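Local coordinates for protein pentafunctional AROM polypeptide (Schizosaccharomyces pombe, PDB 5SWV) that probably catalyses two consecutive shikimate-pathway steps, dehydration of 3-dehydroquinate and reduction of 3-dehydroshikimate, with its dehydroquinate dehydratase and shikimate dehydrogenase domains, at residues R355-T360 and G381-A386; E96-M101 and N124-H129. All blocks are in the same frame, centred on the assembly; numbering follows the deposited sequence.

Contact 1 (R355-T360 and G381-A386); sequences RGIYDT and GGTSRA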
# COMPACT_ATOMS: atom_id res chain seq x y z
N ARG A 355 -5.36 -10.43 5.97
CA ARG A 355 -4.59 -9.19 5.92
C ARG A 355 -4.43 -8.58 7.31
O ARG A 355 -3.40 -7.98 7.61
CB ARG A 355 -5.25 -8.19 4.97
CG ARG A 355 -5.29 -8.64 3.51
CD ARG A 355 -3.90 -8.62 2.86
NE ARG A 355 -3.39 -7.28 3.01
CZ ARG A 355 -3.75 -6.25 2.26
NH1 ARG A 355 -4.57 -6.39 1.23
NH2 ARG A 355 -3.27 -5.06 2.54
N GLY A 356 -5.44 -8.75 8.17
CA GLY A 356 -5.34 -8.34 9.56
C GLY A 356 -4.11 -8.93 10.24
O GLY A 356 -3.47 -8.27 11.07
N ILE A 357 -3.79 -10.18 9.89
CA ILE A 357 -2.62 -10.87 10.42
C ILE A 357 -1.38 -10.43 9.67
O ILE A 357 -0.45 -9.93 10.28
CB ILE A 357 -2.78 -12.40 10.32
CG1 ILE A 357 -4.03 -12.83 11.12
CG2 ILE A 357 -1.54 -13.10 10.86
CD1 ILE A 357 -4.43 -14.27 10.92
N TYR A 358 -1.38 -10.61 8.37
CA TYR A 358 -0.25 -10.27 7.55
C TYR A 358 0.24 -8.84 7.75
O TYR A 358 1.40 -8.63 8.05
CB TYR A 358 -0.58 -10.50 6.07
CG TYR A 358 0.59 -10.23 5.17
CD1 TYR A 358 0.82 -8.96 4.67
CD2 TYR A 358 1.50 -11.25 4.86
CE1 TYR A 358 1.92 -8.71 3.86
CE2 TYR A 358 2.59 -11.01 4.05
CZ TYR A 358 2.80 -9.73 3.55
OH TYR A 358 3.88 -9.45 2.76
N ASP A 359 -0.66 -7.88 7.57
CA ASP A 359 -0.30 -6.45 7.61
C ASP A 359 0.17 -6.00 9.00
O ASP A 359 0.93 -5.03 9.11
CB ASP A 359 -1.48 -5.55 7.22
CG ASP A 359 -1.95 -5.72 5.78
OD1 ASP A 359 -1.40 -6.52 4.99
OD2 ASP A 359 -2.92 -5.02 5.43
N THR A 360 -0.32 -6.66 10.04
CA THR A 360 0.09 -6.33 11.40
C THR A 360 1.57 -6.67 11.59
O THR A 360 2.33 -5.84 12.06
CB THR A 360 -0.79 -7.05 12.43
OG1 THR A 360 -2.14 -6.60 12.29
CG2 THR A 360 -0.34 -6.78 13.84
N GLY A 381 -9.19 -23.22 14.24
CA GLY A 381 -10.39 -22.73 13.57
C GLY A 381 -10.05 -22.08 12.25
O GLY A 381 -8.94 -22.23 11.71
N GLY A 382 -11.02 -21.35 11.72
CA GLY A 382 -10.82 -20.57 10.50
C GLY A 382 -9.67 -19.60 10.56
O GLY A 382 -8.94 -19.45 9.60
N THR A 383 -9.51 -18.94 11.70
CA THR A 383 -8.51 -17.91 11.83
C THR A 383 -7.10 -18.52 11.78
O THR A 383 -6.20 -17.92 11.20
CB THR A 383 -8.71 -17.05 13.10
OG1 THR A 383 -9.99 -16.45 13.08
CG2 THR A 383 -7.70 -15.92 13.17
N SER A 384 -6.92 -19.70 12.35
CA SER A 384 -5.61 -20.36 12.33
C SER A 384 -5.13 -20.64 10.92
O SER A 384 -3.92 -20.65 10.67
CB SER A 384 -5.61 -21.67 13.12
OG SER A 384 -6.17 -22.72 12.36
N ARG A 385 -6.06 -20.87 10.02
CA ARG A 385 -5.70 -21.15 8.63
C ARG A 385 -5.16 -19.91 7.94
O ARG A 385 -4.17 -20.00 7.21
CB ARG A 385 -6.88 -21.69 7.85
CG ARG A 385 -7.50 -22.89 8.55
CD ARG A 385 -8.37 -23.70 7.63
NE ARG A 385 -9.38 -22.87 6.97
CZ ARG A 385 -10.33 -23.36 6.17
NH1 ARG A 385 -10.42 -24.69 5.96
NH2 ARG A 385 -11.20 -22.51 5.60
N ALA A 386 -5.82 -18.77 8.16
CA ALA A 386 -5.34 -17.48 7.67
C ALA A 386 -3.98 -17.15 8.26
O ALA A 386 -3.09 -16.65 7.56
CB ALA A 386 -6.33 -16.39 8.02

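Contact 2 (E96-M101 and N124-H129); sequences EAKELM and NILYQH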
# COMPACT_ATOMS: atom_id res chain seq x y z
N GLU A 96 27.69 13.78 -13.47
CA GLU A 96 27.40 13.40 -12.09
C GLU A 96 25.95 12.90 -11.94
O GLU A 96 25.67 11.97 -11.17
CB GLU A 96 27.69 14.57 -11.14
CG GLU A 96 29.17 14.90 -10.96
CD GLU A 96 29.83 15.72 -12.09
OE1 GLU A 96 29.16 16.45 -12.88
OE2 GLU A 96 31.08 15.65 -12.17
N ALA A 97 25.04 13.51 -12.68
CA ALA A 97 23.66 13.03 -12.76
C ALA A 97 23.59 11.64 -13.37
O ALA A 97 22.92 10.75 -12.84
CB ALA A 97 22.83 13.99 -13.57
N LYS A 98 24.28 11.46 -14.50
CA LYS A 98 24.31 10.16 -15.19
C LYS A 98 24.82 9.06 -14.29
O LYS A 98 24.19 8.01 -14.19
CB LYS A 98 25.19 10.25 -16.43
CG LYS A 98 25.45 8.94 -17.14
CD LYS A 98 25.96 9.18 -18.55
CE LYS A 98 27.35 9.80 -18.60
NZ LYS A 98 28.38 8.74 -18.45
N GLU A 99 25.94 9.33 -13.63
CA GLU A 99 26.50 8.41 -12.65
C GLU A 99 25.48 8.05 -11.60
O GLU A 99 25.35 6.88 -11.27
CB GLU A 99 27.71 9.01 -11.96
CG GLU A 99 28.50 8.01 -11.14
CD GLU A 99 29.58 8.63 -10.25
OE1 GLU A 99 29.49 9.85 -9.94
OE2 GLU A 99 30.50 7.87 -9.85
N LEU A 100 24.74 9.03 -11.09
CA LEU A 100 23.74 8.77 -10.05
C LEU A 100 22.58 7.94 -10.57
O LEU A 100 22.13 7.01 -9.90
CB LEU A 100 23.22 10.07 -9.41
CG LEU A 100 24.11 10.68 -8.30
CD1 LEU A 100 23.81 12.17 -8.09
CD2 LEU A 100 23.97 9.92 -6.99
N MET A 101 22.11 8.25 -11.77
CA MET A 101 20.96 7.54 -12.33
C MET A 101 21.31 6.09 -12.66
O MET A 101 20.51 5.19 -12.44
CB MET A 101 20.39 8.29 -13.54
CG MET A 101 19.68 9.59 -13.16
SD MET A 101 18.99 10.52 -14.55
CE MET A 101 20.42 11.37 -15.21
N ASN A 124 20.68 7.95 -23.98
CA ASN A 124 20.90 6.63 -24.57
C ASN A 124 21.68 5.68 -23.65
O ASN A 124 21.26 4.54 -23.43
CB ASN A 124 21.64 6.79 -25.89
CG ASN A 124 21.69 5.52 -26.71
OD1 ASN A 124 20.72 4.77 -26.79
ND2 ASN A 124 22.80 5.30 -27.35
N ILE A 125 22.80 6.15 -23.12
CA ILE A 125 23.55 5.36 -22.15
C ILE A 125 22.66 4.91 -20.98
O ILE A 125 22.75 3.77 -20.55
CB ILE A 125 24.75 6.14 -21.63
CG1 ILE A 125 25.81 6.24 -22.73
CG2 ILE A 125 25.36 5.47 -20.40
CD1 ILE A 125 26.83 7.35 -22.49
N LEU A 126 21.82 5.81 -20.47
CA LEU A 126 20.91 5.44 -19.39
C LEU A 126 19.88 4.44 -19.89
O LEU A 126 19.55 3.50 -19.18
CB LEU A 126 20.20 6.66 -18.80
CG LEU A 126 21.08 7.70 -18.10
CD1 LEU A 126 20.33 9.01 -17.90
CD2 LEU A 126 21.62 7.16 -16.77
N TYR A 127 19.38 4.65 -21.10
CA TYR A 127 18.44 3.70 -21.72
C TYR A 127 19.08 2.32 -21.88
O TYR A 127 18.51 1.32 -21.46
CB TYR A 127 17.94 4.23 -23.07
CG TYR A 127 17.12 3.25 -23.85
CD1 TYR A 127 15.79 3.00 -23.52
CD2 TYR A 127 17.67 2.54 -24.93
CE1 TYR A 127 15.03 2.10 -24.23
CE2 TYR A 127 16.91 1.63 -25.65
CZ TYR A 127 15.60 1.42 -25.29
OH TYR A 127 14.84 0.52 -25.97
N GLN A 128 20.29 2.26 -22.45
CA GLN A 128 21.00 0.99 -22.61
C GLN A 128 21.18 0.22 -21.29
O GLN A 128 21.19 -0.99 -21.31
CB GLN A 128 22.36 1.19 -23.32
CG GLN A 128 22.31 1.72 -24.75
CD GLN A 128 21.45 0.90 -25.72
OE1 GLN A 128 21.34 -0.31 -25.60
NE2 GLN A 128 20.84 1.57 -26.69
N HIS A 129 21.28 0.91 -20.15
CA HIS A 129 21.50 0.25 -18.86
C HIS A 129 20.25 0.11 -18.00
O HIS A 129 20.36 -0.25 -16.84
CB HIS A 129 22.59 0.97 -18.09
CG HIS A 129 23.93 0.92 -18.75
ND1 HIS A 129 24.22 1.61 -19.91
CD2 HIS A 129 25.06 0.24 -18.43
CE1 HIS A 129 25.46 1.36 -20.28
NE2 HIS A 129 25.99 0.53 -19.40

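Contact 1 (R355-T360 and G381-A386)
No flat group takes part where Ile357 meets Ala386; the flat groups that meet one another, Arg355, Asp359 and Tyr358, lie on 355-360. The guanidinium of Arg355 offers its edge to Asp359 side-on, one nitrogen to each oxygen. Arg355 NE reaches Asp359 OD1 at 2.9 Å in a salt bridge, in the guanidinium plane, from the syn side but 25° out of the carboxylate plane. The second bond, Arg355 NH2 to Asp359 OD2, is more bent, 132° at the hydrogen. Asp359 OD1 also lies in plane at the ring edge of Tyr358. Between the two helices the contact is small and apolar. Helix 353-364 precedes the parallel sheet of the dehydrogenase domain. Strand 374-378, the glycine-rich turn ending in 381-386 and helix 382-393 form a Rossmann-like strand-turn-helix unit that in relatives binds the NADP cofactor. Ile357 CG1 stands beside its backbone N, and an extended chi2 of 170° carries CD1 outward. Ile357 CD1 comes 3.9 Å from Ala386 C, 4.1 Å from Ala386 CB and 4.3 Å from Thr383 CG2, one turn earlier. Ala387 and Ser390 of helix 382-393 also touch Ile357. Ser384 OG donates a hydrogen bond to Gly381 O at 2.9 Å.

Contact 2 (E96-M101 and N124-H129)
Ile125 O is gripped twice by His129, while the side chain of Ile125 faces Lys98 across the contact. The imidazole bond is the shorter, His129 ND1 to Ile125 O 2.7 Å, with 150° at the hydrogen. The backbone bond from His129 N to Ile125 O measures 3.2 Å. This pair of bonds ties the ring back over the last turn, where His129 leaves helical geometry. Ile125 CG2 meets the aliphatic CD of Lys98 at 4.2 Å. CG of Lys98 lies anti to the backbone N (chi1 172°), which brings CD to this methyl; the chain then bends at chi3 and chi4, and NZ has a long, weak ion pair with Glu95. The segments belong to neighbouring outer helices of the TIM barrel, 94-106 and 120-128, joined through strand 111-115. The axes of 96-101 and 124-128 run nearly parallel, 9° apart, and approach to 10.4 Å. Leu126 points toward 96-101 and touches both Met101 and Lys98. Leu126 CD1 lies 3.6 Å from Met101 CE, and Leu126 CD2 3.6 Å from Met101 CB and 3.7 Å from Lys98 O. Leu126 and Met101 meet at about a right angle. Val114 of strand 111-115 touches both.

Overall arrangement
The two contacts lie in different catalytic domains of one chain. Their centres are 44 Å apart and their nearest atoms about 27 Å, on opposite sides of the chain's centre. Contact 2 closes in sequence before contact 1 opens. Each joins two helices with a strand between them in the chain, 111-115 for contact 2 and 374-378 for contact 1. Contact 2 belongs to the outer helical layer of the dehydratase barrel, whose active site in this family is at the C-terminal ends of the barrel strands. Contact 1 adjoins the glycine-rich turn of the dehydrogenase domain, consistent with a place near its cofactor site.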